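Local structure of quinoline 2-oxidoreductase large subunit (Pseudomonas putida, 1T3Q) at residues L329-L334 with I367-G372. The protein probably catalyses the hydroxylation of quinoline at carbon 2, as the molybdenum-bearing subunit of a xanthine dehydrogenase-family oxidoreductase. Numbering follows the deposited sequence.
With MCN (pterin cytosine dinucleotide), chain N; SMO (dioxosulfidomolybdenum(VI) ion), chain O.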
loop_
_atom_site.group_PDB
_atom_site.type_symbol
_atom_site.label_atom_id
_atom_site.label_comp_id
_atom_site.label_asym_id
_atom_site.label_seq_id
_atom_site.Cartn_x
_atom_site.Cartn_y
_atom_site.Cartn_z
ATOM N N LEU B 329 -11.412 21.852 -16.354
ATOM C CA LEU B 329 -11.063 22.353 -15.028
ATOM C C LEU B 329 -9.612 21.898 -14.852
ATOM O O LEU B 329 -9.309 20.730 -15.078
ATOM C CB LEU B 329 -11.943 21.702 -13.959
ATOM C CG LEU B 329 -12.454 22.469 -12.727
ATOM C CD1 LEU B 329 -12.140 21.662 -11.481
ATOM C CD2 LEU B 329 -11.865 23.868 -12.639
ATOM N N PRO B 330 -8.719 22.786 -14.380
ATOM C CA PRO B 330 -8.947 24.179 -13.976
ATOM C C PRO B 330 -8.587 25.308 -14.949
ATOM O O PRO B 330 -8.804 26.476 -14.629
ATOM C CB PRO B 330 -8.112 24.281 -12.716
ATOM C CG PRO B 330 -6.840 23.551 -13.168
ATOM C CD PRO B 330 -7.380 22.337 -13.943
ATOM N N TRP B 331 -8.058 24.983 -16.124
ATOM C CA TRP B 331 -7.629 26.020 -17.064
ATOM C C TRP B 331 -8.710 26.718 -17.879
ATOM O O TRP B 331 -8.558 27.892 -18.223
ATOM C CB TRP B 331 -6.575 25.443 -18.016
ATOM C CG TRP B 331 -5.619 24.529 -17.310
ATOM C CD1 TRP B 331 -5.443 23.193 -17.539
ATOM C CD2 TRP B 331 -4.779 24.858 -16.197
ATOM N NE1 TRP B 331 -4.554 22.669 -16.634
ATOM C CE2 TRP B 331 -4.130 23.667 -15.798
ATOM C CE3 TRP B 331 -4.515 26.042 -15.494
ATOM C CZ2 TRP B 331 -3.233 23.624 -14.724
ATOM C CZ3 TRP B 331 -3.623 26.001 -14.425
ATOM C CH2 TRP B 331 -2.993 24.797 -14.051
ATOM N N THR B 332 -9.786 25.993 -18.182
ATOM C CA THR B 332 -10.908 26.495 -18.980
ATOM C C THR B 332 -10.471 26.802 -20.404
ATOM O O THR B 332 -9.321 26.563 -20.781
ATOM C CB THR B 332 -11.567 27.771 -18.360
ATOM O OG1 THR B 332 -10.758 28.927 -18.618
ATOM C CG2 THR B 332 -11.727 27.602 -16.853
ATOM N N GLN B 333 -11.392 27.326 -21.203
ATOM C CA GLN B 333 -11.086 27.652 -22.582
ATOM C C GLN B 333 -10.113 28.827 -22.700
ATOM O O GLN B 333 -9.624 29.125 -23.788
ATOM C CB GLN B 333 -12.384 27.936 -23.348
ATOM C CG GLN B 333 -13.296 26.708 -23.395
ATOM C CD GLN B 333 -14.532 26.894 -24.253
ATOM O OE1 GLN B 333 -15.356 25.982 -24.370
ATOM N NE2 GLN B 333 -14.672 28.063 -24.854
ATOM N N LEU B 334 -9.818 29.474 -21.576
ATOM C CA LEU B 334 -8.891 30.606 -21.585
ATOM C C LEU B 334 -7.455 30.108 -21.729
ATOM O O LEU B 334 -6.529 30.901 -21.912
ATOM C CB LEU B 334 -9.019 31.420 -20.294
ATOM C CG LEU B 334 -10.394 32.012 -19.965
ATOM C CD1 LEU B 334 -10.252 32.994 -18.804
ATOM C CD2 LEU B 334 -10.960 32.720 -21.193
ATOM N N ILE B 367 -11.395 21.820 -25.056
ATOM C CA ILE B 367 -10.015 22.146 -25.360
ATOM C C ILE B 367 -9.344 22.142 -23.993
ATOM O O ILE B 367 -9.988 22.415 -22.982
ATOM C CB ILE B 367 -9.908 23.544 -26.020
ATOM C CG1 ILE B 367 -8.629 23.627 -26.853
ATOM C CG2 ILE B 367 -9.939 24.640 -24.964
ATOM C CD1 ILE B 367 -8.655 22.747 -28.093
ATOM N N GLY B 368 -8.058 21.818 -23.949
ATOM C CA GLY B 368 -7.374 21.772 -22.675
ATOM C C GLY B 368 -5.902 22.106 -22.801
ATOM O O GLY B 368 -5.412 22.399 -23.892
ATOM N N ALA B 369 -5.201 22.037 -21.678
ATOM C CA ALA B 369 -3.782 22.353 -21.619
ATOM C C ALA B 369 -2.880 21.281 -22.208
ATOM O O ALA B 369 -3.058 20.095 -21.955
ATOM C CB ALA B 369 -3.377 22.611 -20.176
ATOM N N TYR B 370 -1.918 21.726 -23.005
ATOM C CA TYR B 370 -0.919 20.853 -23.598
ATOM C C TYR B 370 0.342 21.703 -23.717
ATOM O O TYR B 370 0.297 22.833 -24.205
ATOM C CB TYR B 370 -1.359 20.327 -24.970
ATOM C CG TYR B 370 -0.277 19.577 -25.734
ATOM C CD1 TYR B 370 0.548 18.643 -25.097
ATOM C CD2 TYR B 370 -0.097 19.785 -27.101
ATOM C CE1 TYR B 370 1.526 17.942 -25.806
ATOM C CE2 TYR B 370 0.872 19.085 -27.822
ATOM C CZ TYR B 370 1.681 18.167 -27.168
ATOM O OH TYR B 370 2.644 17.480 -27.878
ATOM N N ARG B 371 1.443 21.156 -23.210
ATOM C CA ARG B 371 2.759 21.783 -23.223
ATOM C C ARG B 371 2.862 23.049 -24.072
ATOM O O ARG B 371 2.821 22.992 -25.308
ATOM C CB ARG B 371 3.786 20.753 -23.708
ATOM C CG ARG B 371 5.217 21.048 -23.324
ATOM C CD ARG B 371 6.094 19.867 -23.694
ATOM N NE ARG B 371 7.412 19.954 -23.080
ATOM C CZ ARG B 371 8.267 18.939 -23.017
ATOM N NH1 ARG B 371 7.937 17.762 -23.533
ATOM N NH2 ARG B 371 9.444 19.097 -22.420
ATOM N N GLY B 372 3.001 24.189 -23.403
ATOM C CA GLY B 372 3.122 25.457 -24.101
ATOM C C GLY B 372 1.798 26.189 -24.207
ATOM O O GLY B 372 1.758 27.391 -24.484
HETATM N N1 MCN N . 15.047 21.754 -14.609
HETATM C C2 MCN N . 16.395 21.924 -14.151
HETATM N N3 MCN N . 16.767 23.254 -14.032
HETATM C C4 MCN N . 15.980 24.367 -14.313
HETATM C C5 MCN N . 14.612 24.131 -14.790
HETATM C C6 MCN N . 14.154 22.842 -14.931
HETATM O O2 MCN N . 17.107 20.969 -13.932
HETATM N N4 MCN N . 16.439 25.590 -14.155
HETATM C "C1'" MCN N . 14.572 20.257 -14.719
HETATM C C2D MCN N . 13.733 19.809 -13.437
HETATM O "O2'" MCN N . 13.985 18.388 -13.145
HETATM C "C3'" MCN N . 12.307 20.135 -13.826
HETATM C C4D MCN N . 12.228 19.817 -15.300
HETATM O O4D MCN N . 13.641 20.010 -15.811
HETATM O "O3'" MCN N . 11.377 19.308 -13.042
HETATM C "C5'" MCN N . 11.122 20.568 -16.094
HETATM O "O5'" MCN N . 11.297 21.929 -15.786
HETATM P PA MCN N . 10.178 22.872 -15.194
HETATM O O1A MCN N . 10.587 23.164 -13.783
HETATM O O2A MCN N . 10.038 23.977 -16.227
HETATM O O3A MCN N . 8.680 22.237 -15.225
HETATM P PB MCN N . 7.990 21.120 -14.307
HETATM O O1B MCN N . 6.841 21.777 -13.614
HETATM O O2B MCN N . 9.002 20.411 -13.455
HETATM O O3B MCN N . 7.458 20.044 -15.372
HETATM C C10 MCN N . 6.245 20.243 -16.053
HETATM C "C9'" MCN N . 6.620 20.627 -17.447
HETATM C "C8'" MCN N . 5.272 20.756 -18.195
HETATM S "S8'" MCN N . 4.178 22.029 -17.581
HETATM C "C7'" MCN N . 4.884 20.034 -19.249
HETATM S "S7'" MCN N . 3.314 20.186 -20.087
HETATM C "C6'" MCN N . 5.845 18.906 -19.755
HETATM C C7 MCN N . 7.276 19.229 -19.414
HETATM O "O9'" MCN N . 7.425 19.498 -18.029
HETATM N "N5'" MCN N . 5.257 17.608 -19.223
HETATM C C4A MCN N . 6.284 16.586 -19.313
HETATM N "N8'" MCN N . 8.170 18.073 -19.760
HETATM C C4B MCN N . 7.648 16.755 -19.610
HETATM N "N1'" MCN N . 8.620 15.725 -19.685
HETATM C "C2'" MCN N . 8.147 14.479 -19.444
HETATM N "N2'" MCN N . 9.031 13.461 -19.518
HETATM N "N3'" MCN N . 6.832 14.218 -19.115
HETATM C "C4'" MCN N . 5.792 15.215 -19.005
HETATM O "O4'" MCN N . 4.663 14.904 -18.711
HETATM S S SMO O . 0.672 22.022 -20.339
HETATM MO MO SMO O . 2.057 21.787 -18.730
HETATM O OM2 SMO O . 1.543 23.434 -18.512
HETATM O OM1 SMO O . 1.182 20.774 -17.694
#
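Trp331 and Ala369 sit abreast where two loops run past each other, their CA atoms 7.0 Å apart, and the CA atoms of Gln333 and Ile367 are 6.3 Å apart; no hydrogen bond joins the two backbones. Both loops belong to the molybdopterin cofactor-binding domain of the xanthine dehydrogenase family, and 367-372 carries Tyr370 and Arg371 into the molybdenum pocket. The contact itself is small and apolar. The methyl CB of Ala369 comes in obliquely at the five-membered end of the Trp331 indole, 3.4 Å from CD1. With CG anti to its own carbonyl carbon (chi1 -40°), Trp331 lays CD1 and NE1 against this methyl, while CG of Pro330, which follows a cis peptide bond, lies 3.7 Å above one ring face. The indole is further fixed by NE1 bonding to Ala259 O and by the rings of Tyr545 and His260. At the other end, Ile367 CG2 rests 4.0 Å from Gln333 CA. Within 329-334, Thr332 OG1 accepts from Leu334 N, an ST turn.

Beyond Ala369 the chain reaches the cofactor, whose two dithiolene sulfurs bind the molybdenum, and Arg371 N comes within 3.1 Å of the sulfur S of the molybdenum group SMO. The extended Arg371 side chain runs along the pterin, and its head is tied down by Gln685 OE1 at NH1 and Gly742 O at NE. A leucine in its place would probably leave both of those acceptors without their donor and strip the pterin of the flat group against it. MCN N8' lies over one face of the Arg371 guanidinium, displaced toward the rim of that group, with Arg371 NH2 3.1 Å from MCN N8'.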